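Putative sugar ABC transporter, substrate-binding protein (Clostridium phytofermentans, PDB 4WZZ) binds L-rhamnose in the cleft between its two lobes and probably hands the sugar to the membrane components of an ABC transporter. Local coordinates at residues A[58-63]-A[90-95]; A[67-72]-A[141-146]; A[242-247]-A[268-273]. All blocks are in the same frame, centred on the assembly; numbering follows the deposited sequence.

Contact 1 (A[58-63]-A[90-95]); sequences AIIVKS and QEPKSA. With RAM (alpha-L-rhamnopyranose), chain B.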
loop_
_atom_site.group_PDB
_atom_site.type_symbol
_atom_site.label_atom_id
_atom_site.label_comp_id
_atom_site.label_asym_id
_atom_site.label_seq_id
_atom_site.Cartn_x
_atom_site.Cartn_y
_atom_site.Cartn_z
ATOM N N ALA A 58 -3.631 1.262 -18.781
ATOM C CA ALA A 58 -4.311 0.290 -17.907
ATOM C C ALA A 58 -3.745 0.331 -16.505
ATOM O O ALA A 58 -2.530 0.181 -16.316
ATOM C CB ALA A 58 -4.127 -1.110 -18.444
ATOM N N ILE A 59 -4.611 0.498 -15.504
ATOM C CA ILE A 59 -4.170 0.312 -14.134
ATOM C C ILE A 59 -4.817 -0.951 -13.614
ATOM O O ILE A 59 -6.021 -1.147 -13.744
ATOM C CB ILE A 59 -4.485 1.516 -13.209
ATOM C CG1 ILE A 59 -3.964 1.212 -11.789
ATOM C CG2 ILE A 59 -5.974 1.868 -13.266
ATOM C CD1 ILE A 59 -3.920 2.410 -10.872
ATOM N N ILE A 60 -3.979 -1.817 -13.062
ATOM C CA ILE A 60 -4.413 -3.082 -12.511
ATOM C C ILE A 60 -4.114 -3.038 -11.032
ATOM O O ILE A 60 -2.952 -3.073 -10.627
ATOM C CB ILE A 60 -3.672 -4.260 -13.157
ATOM C CG1 ILE A 60 -3.959 -4.279 -14.659
ATOM C CG2 ILE A 60 -4.145 -5.553 -12.531
ATOM C CD1 ILE A 60 -3.089 -5.270 -15.452
ATOM N N VAL A 61 -5.148 -2.862 -10.224
ATOM C CA VAL A 61 -4.935 -2.771 -8.789
ATOM C C VAL A 61 -4.800 -4.188 -8.210
ATOM O O VAL A 61 -4.880 -5.155 -8.938
ATOM C CB VAL A 61 -6.076 -1.991 -8.099
ATOM C CG1 VAL A 61 -6.133 -0.578 -8.615
ATOM C CG2 VAL A 61 -7.410 -2.668 -8.316
ATOM N N LYS A 62 -4.586 -4.315 -6.904
ATOM C CA LYS A 62 -4.423 -5.641 -6.321
ATOM C C LYS A 62 -5.710 -6.460 -6.428
ATOM O O LYS A 62 -5.688 -7.641 -6.736
ATOM C CB LYS A 62 -4.076 -5.541 -4.838
ATOM C CG LYS A 62 -2.658 -5.236 -4.463
ATOM C CD LYS A 62 -2.489 -5.540 -2.947
ATOM C CE LYS A 62 -1.090 -5.329 -2.484
ATOM N NZ LYS A 62 -0.993 -5.554 -1.017
ATOM N N SER A 63 -6.845 -5.842 -6.122
ATOM C CA SER A 63 -8.078 -6.601 -5.998
ATOM C C SER A 63 -9.332 -5.754 -5.907
ATOM O O SER A 63 -9.288 -4.581 -5.531
ATOM C CB SER A 63 -8.024 -7.507 -4.764
ATOM O OG SER A 63 -7.896 -6.737 -3.564
ATOM N N GLN A 90 -8.774 -2.201 -13.995
ATOM C CA GLN A 90 -9.137 -3.574 -13.718
ATOM C C GLN A 90 -8.900 -3.908 -12.256
ATOM O O GLN A 90 -7.875 -3.531 -11.660
ATOM C CB GLN A 90 -8.350 -4.539 -14.575
ATOM C CG GLN A 90 -8.905 -4.679 -15.973
ATOM C CD GLN A 90 -8.129 -5.681 -16.774
ATOM O OE1 GLN A 90 -8.533 -6.829 -16.910
ATOM N NE2 GLN A 90 -6.988 -5.255 -17.295
ATOM N N GLU A 91 -9.876 -4.630 -11.712
ATOM C CA GLU A 91 -9.870 -5.083 -10.335
ATOM C C GLU A 91 -9.864 -6.612 -10.348
ATOM O O GLU A 91 -10.885 -7.235 -10.665
ATOM C CB GLU A 91 -11.124 -4.597 -9.592
ATOM C CG GLU A 91 -11.188 -3.063 -9.356
ATOM C CD GLU A 91 -12.304 -2.664 -8.391
ATOM O OE1 GLU A 91 -13.323 -3.334 -8.411
ATOM O OE2 GLU A 91 -12.155 -1.690 -7.634
ATOM N N PRO A 92 -8.711 -7.228 -10.033
ATOM C CA PRO A 92 -8.695 -8.698 -9.936
ATOM C C PRO A 92 -9.731 -9.214 -8.932
ATOM O O PRO A 92 -9.972 -8.599 -7.895
ATOM C CB PRO A 92 -7.267 -9.005 -9.466
ATOM C CG PRO A 92 -6.444 -7.829 -10.009
ATOM C CD PRO A 92 -7.377 -6.639 -9.846
ATOM N N LYS A 93 -10.347 -10.350 -9.251
ATOM C CA LYS A 93 -11.382 -10.927 -8.395
ATOM C C LYS A 93 -10.885 -11.150 -6.972
ATOM O O LYS A 93 -11.611 -10.908 -6.002
ATOM C CB LYS A 93 -11.886 -12.255 -8.974
ATOM C CG LYS A 93 -13.077 -12.822 -8.197
ATOM C CD LYS A 93 -12.870 -14.287 -7.833
ATOM C CE LYS A 93 -12.802 -15.178 -9.058
ATOM N NZ LYS A 93 -14.148 -15.447 -9.653
ATOM N N SER A 94 -9.654 -11.629 -6.853
ATOM C CA SER A 94 -9.011 -11.792 -5.558
ATOM C C SER A 94 -7.568 -11.302 -5.642
ATOM O O SER A 94 -7.028 -11.117 -6.736
ATOM C CB SER A 94 -9.095 -13.244 -5.083
ATOM O OG SER A 94 -8.172 -14.064 -5.770
ATOM N N ALA A 95 -6.948 -11.089 -4.486
ATOM C CA ALA A 95 -5.610 -10.524 -4.433
ATOM C C ALA A 95 -4.523 -11.555 -4.666
ATOM O O ALA A 95 -3.594 -11.689 -3.867
ATOM C CB ALA A 95 -5.385 -9.819 -3.094
HETATM C C1 RAM B . -4.413 -2.478 1.325
HETATM C C2 RAM B . -3.594 -2.983 0.144
HETATM C C3 RAM B . -2.564 -1.959 -0.333
HETATM C C4 RAM B . -1.772 -1.389 0.839
HETATM C C5 RAM B . -2.718 -0.891 1.930
HETATM C C6 RAM B . -1.960 -0.411 3.158
HETATM O O1 RAM B . -5.277 -1.491 0.881
HETATM O O2 RAM B . -2.978 -4.155 0.581
HETATM O O3 RAM B . -1.736 -2.615 -1.290
HETATM O O4 RAM B . -0.945 -0.332 0.386
HETATM O O5 RAM B . -3.596 -1.908 2.333
HETATM O O HOH W 1 -6.603 -2.449 -16.582
HETATM O O HOH W 2 -11.119 -2.430 -5.399
#
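Ile60 and Gln90 pair in parallel at the edge of a lobe's sheet, where strand 56-60, helix 67-82 and strand 86-90 form a beta-alpha-beta unit of the periplasmic binding protein fold. Two backbone bonds bracket the pair: Gln90 N donates to Ile59 O at 3.0 Å, and Val61 N donates to Gln90 O at 3.2 Å. The side chains of Ile60 and Gln90 run alongside each other, pointing the same way. Gln90 keeps CG beside its own backbone N (chi1 -81°) and then extends, which carries the amide past Ile60 CG1. Its NE2 donates to Cys103 O of helix 97-110 and to a water that in turn donates to Ile59 O, so the amide is held directly by the helix and, through water, by the strand. The other branch of Ile60 meets Pro92 at about a right angle, CG2 lying 4.1 Å from Pro92 CG. That proline ring sits against two carbonyl oxygens in succession, with its CD 3.0 Å from Val61 O and its CG 3.4 Å from Lys62 O. Farther on, pairing gives way to loop packing, and Ser63 CB rests 3.9 Å from Ala95 CB. Lys62 turns the other way, its chain extended toward the sugar. Lys62 NZ bonds Asn192 OD1 and donates to rhamnose O2 at 2.9 Å and, weakly, to O3.

Contact 2 (A[67-72]-A[141-146]); sequences PYNQKE and SLDSAT. With RAM (alpha-L-rhamnopyranose), chain B.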
loop_
_atom_site.group_PDB
_atom_site.type_symbol
_atom_site.label_atom_id
_atom_site.label_comp_id
_atom_site.label_asym_id
_atom_site.label_seq_id
_atom_site.Cartn_x
_atom_site.Cartn_y
_atom_site.Cartn_z
ATOM N N PRO A 67 -11.707 -0.393 -0.835
ATOM C CA PRO A 67 -11.834 1.036 -1.115
ATOM C C PRO A 67 -10.505 1.746 -1.350
ATOM O O PRO A 67 -10.476 2.722 -2.109
ATOM C CB PRO A 67 -12.555 1.583 0.136
ATOM C CG PRO A 67 -13.196 0.420 0.753
ATOM C CD PRO A 67 -12.418 -0.795 0.394
ATOM N N TYR A 68 -9.430 1.271 -0.715
ATOM C CA TYR A 68 -8.119 1.866 -0.927
ATOM C C TYR A 68 -7.754 1.758 -2.408
ATOM O O TYR A 68 -7.279 2.715 -3.021
ATOM C CB TYR A 68 -7.080 1.171 -0.054
ATOM C CG TYR A 68 -5.662 1.528 -0.387
ATOM C CD1 TYR A 68 -5.007 0.914 -1.444
ATOM C CD2 TYR A 68 -4.964 2.480 0.349
ATOM C CE1 TYR A 68 -3.692 1.235 -1.764
ATOM C CE2 TYR A 68 -3.653 2.817 0.019
ATOM C CZ TYR A 68 -3.028 2.188 -1.033
ATOM O OH TYR A 68 -1.725 2.520 -1.354
ATOM N N ASN A 69 -8.014 0.600 -2.993
ATOM C CA ASN A 69 -7.672 0.386 -4.400
ATOM C C ASN A 69 -8.523 1.246 -5.328
ATOM O O ASN A 69 -8.068 1.686 -6.386
ATOM C CB ASN A 69 -7.846 -1.082 -4.789
ATOM C CG ASN A 69 -6.837 -2.001 -4.115
ATOM O OD1 ASN A 69 -5.794 -1.557 -3.648
ATOM N ND2 ASN A 69 -7.145 -3.282 -4.059
ATOM N N GLN A 70 -9.773 1.464 -4.950
ATOM C CA GLN A 70 -10.639 2.328 -5.749
ATOM C C GLN A 70 -10.180 3.786 -5.734
ATOM O O GLN A 70 -10.311 4.503 -6.740
ATOM C CB GLN A 70 -12.079 2.180 -5.261
ATOM C CG GLN A 70 -12.575 0.799 -5.566
ATOM C CD GLN A 70 -13.851 0.422 -4.812
ATOM O OE1 GLN A 70 -14.814 1.181 -4.790
ATOM N NE2 GLN A 70 -13.856 -0.762 -4.206
ATOM N N LYS A 71 -9.656 4.241 -4.599
ATOM C CA LYS A 71 -9.179 5.619 -4.506
ATOM C C LYS A 71 -7.900 5.776 -5.318
ATOM O O LYS A 71 -7.685 6.802 -5.959
ATOM C CB LYS A 71 -8.977 6.031 -3.044
ATOM C CG LYS A 71 -10.340 6.166 -2.313
ATOM C CD LYS A 71 -10.213 6.275 -0.837
ATOM C CE LYS A 71 -11.566 6.017 -0.121
ATOM N NZ LYS A 71 -12.687 6.827 -0.688
ATOM N N GLU A 72 -7.059 4.744 -5.280
ATOM C CA GLU A 72 -5.842 4.709 -6.078
ATOM C C GLU A 72 -6.170 4.779 -7.565
ATOM O O GLU A 72 -5.595 5.572 -8.323
ATOM C CB GLU A 72 -5.130 3.401 -5.744
ATOM C CG GLU A 72 -3.787 3.166 -6.392
ATOM C CD GLU A 72 -3.267 1.824 -5.952
ATOM O OE1 GLU A 72 -2.429 1.790 -5.028
ATOM O OE2 GLU A 72 -3.777 0.793 -6.449
ATOM N N SER A 141 5.002 0.098 -11.993
ATOM C CA SER A 141 4.377 -0.544 -10.851
ATOM C C SER A 141 4.104 0.532 -9.810
ATOM O O SER A 141 4.825 1.528 -9.756
ATOM C CB SER A 141 5.312 -1.642 -10.339
ATOM O OG SER A 141 4.794 -2.322 -9.231
ATOM N N LEU A 142 3.048 0.342 -9.010
ATOM C CA LEU A 142 2.718 1.239 -7.906
ATOM C C LEU A 142 2.173 0.425 -6.738
ATOM O O LEU A 142 1.661 -0.679 -6.933
ATOM C CB LEU A 142 1.702 2.328 -8.290
ATOM C CG LEU A 142 0.218 1.951 -8.381
ATOM C CD1 LEU A 142 -0.658 3.184 -8.549
ATOM C CD2 LEU A 142 -0.023 0.980 -9.523
ATOM N N ASP A 143 2.279 0.999 -5.538
ATOM C CA ASP A 143 1.641 0.470 -4.312
ATOM C C ASP A 143 2.339 -0.787 -3.812
ATOM O O ASP A 143 2.755 -0.863 -2.647
ATOM C CB ASP A 143 0.150 0.207 -4.554
ATOM C CG ASP A 143 -0.574 -0.293 -3.323
ATOM O OD1 ASP A 143 -0.391 0.287 -2.235
ATOM O OD2 ASP A 143 -1.339 -1.258 -3.476
ATOM N N SER A 144 2.449 -1.776 -4.685
ATOM C CA SER A 144 3.102 -3.039 -4.364
ATOM C C SER A 144 3.944 -3.446 -5.575
ATOM O O SER A 144 3.432 -3.592 -6.689
ATOM C CB SER A 144 2.042 -4.097 -4.029
ATOM O OG SER A 144 2.624 -5.358 -3.733
ATOM N N ALA A 145 5.242 -3.597 -5.360
ATOM C CA ALA A 145 6.177 -3.691 -6.485
ATOM C C ALA A 145 6.191 -5.063 -7.161
ATOM O O ALA A 145 6.204 -6.103 -6.494
ATOM C CB ALA A 145 7.591 -3.334 -6.015
ATOM N N THR A 146 6.229 -5.051 -8.494
ATOM C CA THR A 146 6.690 -6.207 -9.238
ATOM C C THR A 146 8.198 -6.198 -9.086
ATOM O O THR A 146 8.776 -5.201 -8.654
ATOM C CB THR A 146 6.430 -6.096 -10.740
ATOM O OG1 THR A 146 7.093 -4.924 -11.238
ATOM C CG2 THR A 146 4.947 -5.999 -11.018
HETATM C C1 RAM B . -4.413 -2.478 1.325
HETATM C C2 RAM B . -3.594 -2.983 0.144
HETATM C C3 RAM B . -2.564 -1.959 -0.333
HETATM C C4 RAM B . -1.772 -1.389 0.839
HETATM C C5 RAM B . -2.718 -0.891 1.930
HETATM C C6 RAM B . -1.960 -0.411 3.158
HETATM O O1 RAM B . -5.277 -1.491 0.881
HETATM O O2 RAM B . -2.978 -4.155 0.581
HETATM O O3 RAM B . -1.736 -2.615 -1.290
HETATM O O4 RAM B . -0.945 -0.332 0.386
HETATM O O5 RAM B . -3.596 -1.908 2.333
#
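The rhamnose pocket of this periplasmic binding protein is built partly from the meeting of Tyr68, near the start of helix 67-82, with Asp143, just past the end of strand 138-142. Tyr68 OH donates to Asp143 OD1 at 2.7 Å, approaching from above the carboxylate plane, while Trp297 NE1 bonds the same hydroxyl. With CG anti to the backbone N (chi1 169°), the phenol reaches from the helix across to the carboxylate and also spreads one face beneath the sugar, rhamnose C5 lying over the centre of the ring. OD1 takes two further bonds, from rhamnose O4 and Gln157 NE2; three donors thus converge on OD1, and with the O3 bond to OD2 four donors hold the carboxylate's rotation. Behind this first shell stands Glu72, whose extended chain crosses Asp143 at about a right angle. Its OE1 comes 3.6 Å from Asp143 OD2, and such proximity of two acids might shift the ionisation of Glu72. The aliphatic part of Glu72 packs by CG on Leu142 CD1, at 3.8 Å. Asp143 itself occupies the middle of a classic gamma turn closed by Ser144 N on Leu142 O, which presents the acid to the ligand; there OD2 accepts from rhamnose O3 at 2.6 Å.

Contact 3 (A[242-247]-A[268-273]); sequences KVICAP and VKLTGL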
loop_
_atom_site.group_PDB
_atom_site.type_symbol
_atom_site.label_atom_id
_atom_site.label_comp_id
_atom_site.label_asym_id
_atom_site.label_seq_id
_atom_site.Cartn_x
_atom_site.Cartn_y
_atom_site.Cartn_z
ATOM N N LYS A 242 -0.833 -7.585 23.387
ATOM C CA LYS A 242 -1.017 -6.181 23.719
ATOM C C LYS A 242 -1.389 -5.337 22.506
ATOM O O LYS A 242 -2.131 -4.368 22.638
ATOM C CB LYS A 242 0.259 -5.630 24.355
ATOM C CG LYS A 242 0.585 -6.272 25.692
ATOM C CD LYS A 242 -0.501 -5.988 26.707
ATOM C CE LYS A 242 -0.495 -7.017 27.855
ATOM N NZ LYS A 242 -1.516 -6.715 28.911
ATOM N N VAL A 243 -0.829 -5.667 21.339
ATOM C CA VAL A 243 -1.024 -4.875 20.137
ATOM C C VAL A 243 -1.120 -5.788 18.921
ATOM O O VAL A 243 -0.315 -6.725 18.761
ATOM C CB VAL A 243 0.144 -3.892 19.892
ATOM C CG1 VAL A 243 -0.148 -3.012 18.690
ATOM C CG2 VAL A 243 0.416 -3.048 21.124
ATOM N N ILE A 244 -2.095 -5.489 18.068
ATOM C CA ILE A 244 -2.167 -6.035 16.716
ATOM C C ILE A 244 -1.737 -4.925 15.755
ATOM O O ILE A 244 -2.235 -3.811 15.819
ATOM C CB ILE A 244 -3.571 -6.549 16.365
ATOM C CG1 ILE A 244 -3.940 -7.751 17.257
ATOM C CG2 ILE A 244 -3.651 -6.970 14.904
ATOM C CD1 ILE A 244 -5.420 -8.153 17.152
ATOM N N CYS A 245 -0.771 -5.241 14.907
ATOM C CA CYS A 245 -0.313 -4.332 13.875
ATOM C C CYS A 245 -0.812 -4.878 12.557
ATOM O O CYS A 245 -0.452 -5.983 12.154
ATOM C CB CYS A 245 1.211 -4.226 13.880
ATOM S SG CYS A 245 1.761 -3.142 12.536
ATOM N N ALA A 246 -1.685 -4.117 11.895
ATOM C CA ALA A 246 -2.326 -4.542 10.651
ATOM C C ALA A 246 -1.933 -3.597 9.493
ATOM O O ALA A 246 -2.600 -2.564 9.238
ATOM C CB ALA A 246 -3.869 -4.553 10.836
ATOM N N PRO A 247 -0.839 -3.921 8.774
ATOM C CA PRO A 247 -0.382 -3.016 7.698
ATOM C C PRO A 247 -1.137 -3.258 6.390
ATOM O O PRO A 247 -0.552 -3.538 5.332
ATOM C CB PRO A 247 1.095 -3.380 7.554
ATOM C CG PRO A 247 1.097 -4.863 7.870
ATOM C CD PRO A 247 0.154 -4.970 9.047
ATOM N N VAL A 268 -6.694 -4.791 24.172
ATOM C CA VAL A 268 -5.863 -5.072 23.022
ATOM C C VAL A 268 -5.957 -3.871 22.120
ATOM O O VAL A 268 -7.059 -3.478 21.702
ATOM C CB VAL A 268 -6.351 -6.313 22.233
ATOM C CG1 VAL A 268 -5.468 -6.562 21.012
ATOM C CG2 VAL A 268 -6.392 -7.540 23.144
ATOM N N LYS A 269 -4.811 -3.269 21.839
ATOM C CA LYS A 269 -4.767 -2.099 21.017
ATOM C C LYS A 269 -4.363 -2.473 19.594
ATOM O O LYS A 269 -3.859 -3.577 19.309
ATOM C CB LYS A 269 -3.821 -1.062 21.603
ATOM C CG LYS A 269 -4.236 -0.516 22.982
ATOM C CD LYS A 269 -5.626 0.123 22.918
ATOM C CE LYS A 269 -5.982 0.867 24.156
ATOM N NZ LYS A 269 -7.310 1.507 23.995
ATOM N N LEU A 270 -4.636 -1.543 18.698
ATOM C CA LEU A 270 -4.542 -1.786 17.271
ATOM C C LEU A 270 -3.824 -0.613 16.611
ATOM O O LEU A 270 -4.120 0.531 16.904
ATOM C CB LEU A 270 -5.945 -1.900 16.690
ATOM C CG LEU A 270 -6.090 -2.143 15.185
ATOM C CD1 LEU A 270 -5.451 -3.460 14.788
ATOM C CD2 LEU A 270 -7.561 -2.110 14.808
ATOM N N THR A 271 -2.883 -0.916 15.730
ATOM C CA THR A 271 -2.329 0.091 14.839
ATOM C C THR A 271 -2.053 -0.564 13.484
ATOM O O THR A 271 -2.374 -1.736 13.259
ATOM C CB THR A 271 -1.094 0.798 15.429
ATOM O OG1 THR A 271 -0.771 1.956 14.651
ATOM C CG2 THR A 271 0.105 -0.127 15.485
ATOM N N GLY A 272 -1.506 0.218 12.571
ATOM C CA GLY A 272 -1.293 -0.256 11.219
ATOM C C GLY A 272 -1.460 0.815 10.173
ATOM O O GLY A 272 -1.178 1.992 10.416
ATOM N N LEU A 273 -1.922 0.375 9.005
ATOM C CA LEU A 273 -2.059 1.216 7.810
ATOM C C LEU A 273 -3.524 1.193 7.402
ATOM O O LEU A 273 -4.007 0.201 6.894
ATOM C CB LEU A 273 -1.152 0.671 6.690
ATOM C CG LEU A 273 0.333 0.608 7.083
ATOM C CD1 LEU A 273 1.151 -0.010 5.957
ATOM C CD2 LEU A 273 0.886 1.999 7.506
#
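Ile244 and Leu270 are paired on neighbouring parallel strands, 243-246 and 269-272, joined through helix 249-261 in a beta-alpha-beta crossover of the four-stranded sheet in the second lobe. Five backbone bonds alternate in direction between the strands, among them Ile244 N to Lys269 O at 2.9 Å, in the carbonyl plane, and Ala246 N to Thr271 O at 2.8 Å. Packing is closest on the face of Ile244, Ala246 and Leu270, where helix 249-261 packs on Ala246 and Leu270. The Ile244 and Leu270 side chains cross at a slant: a chi1 of 179° swings CG of Leu270 to the far side from N, and CD1 reaches over the neighbouring strand, 3.4 Å from Ile244 O. At the ligand end Gly272 lets the backbones close in, its CA 3.3 Å from Ala246 O. Pro247 CB meets Leu273 CD1 at 3.7 Å; Leu273 in turn touches the rhamnose.

The face of Val243, Cys245 and Thr271, where helix 160-174 packs on Cys245 and Thr271, has sparser contact between the strands: Val243 CG1 and Thr271 CG2 stand 4.3 Å apart. At the partly exposed end, CB of Lys242 points away from the partner strand, and Lys269 bends at its second torsion and delivers NZ to Ser265 O and His289 O. The chemistry thus implies a division of labour: backbone bonds set the register, apolar contacts fill the face under helix 249-261, and lysine charge stays remote from the sugar.

In the fold
From the N terminus, segment 58-63 leaves the first strand and leads almost at once into 67-72, the start of helix 67-82. Contact 1 closes the loop through that helix when the chain returns at 90-95, and contact 2 closes a longer one when 141-146 meets the helix start. The two therefore cross along the chain; they also touch through Ser63 O and Asn69 ND2, and both reach the same sheet and the same sugar. Contact 3 follows in series, closing the crossover that runs through helix 249-261 in the other lobe. Its centre lies about 26 Å from that of contact 1 and about 21 Å from that of contact 2, and rhamnose bridges the interval.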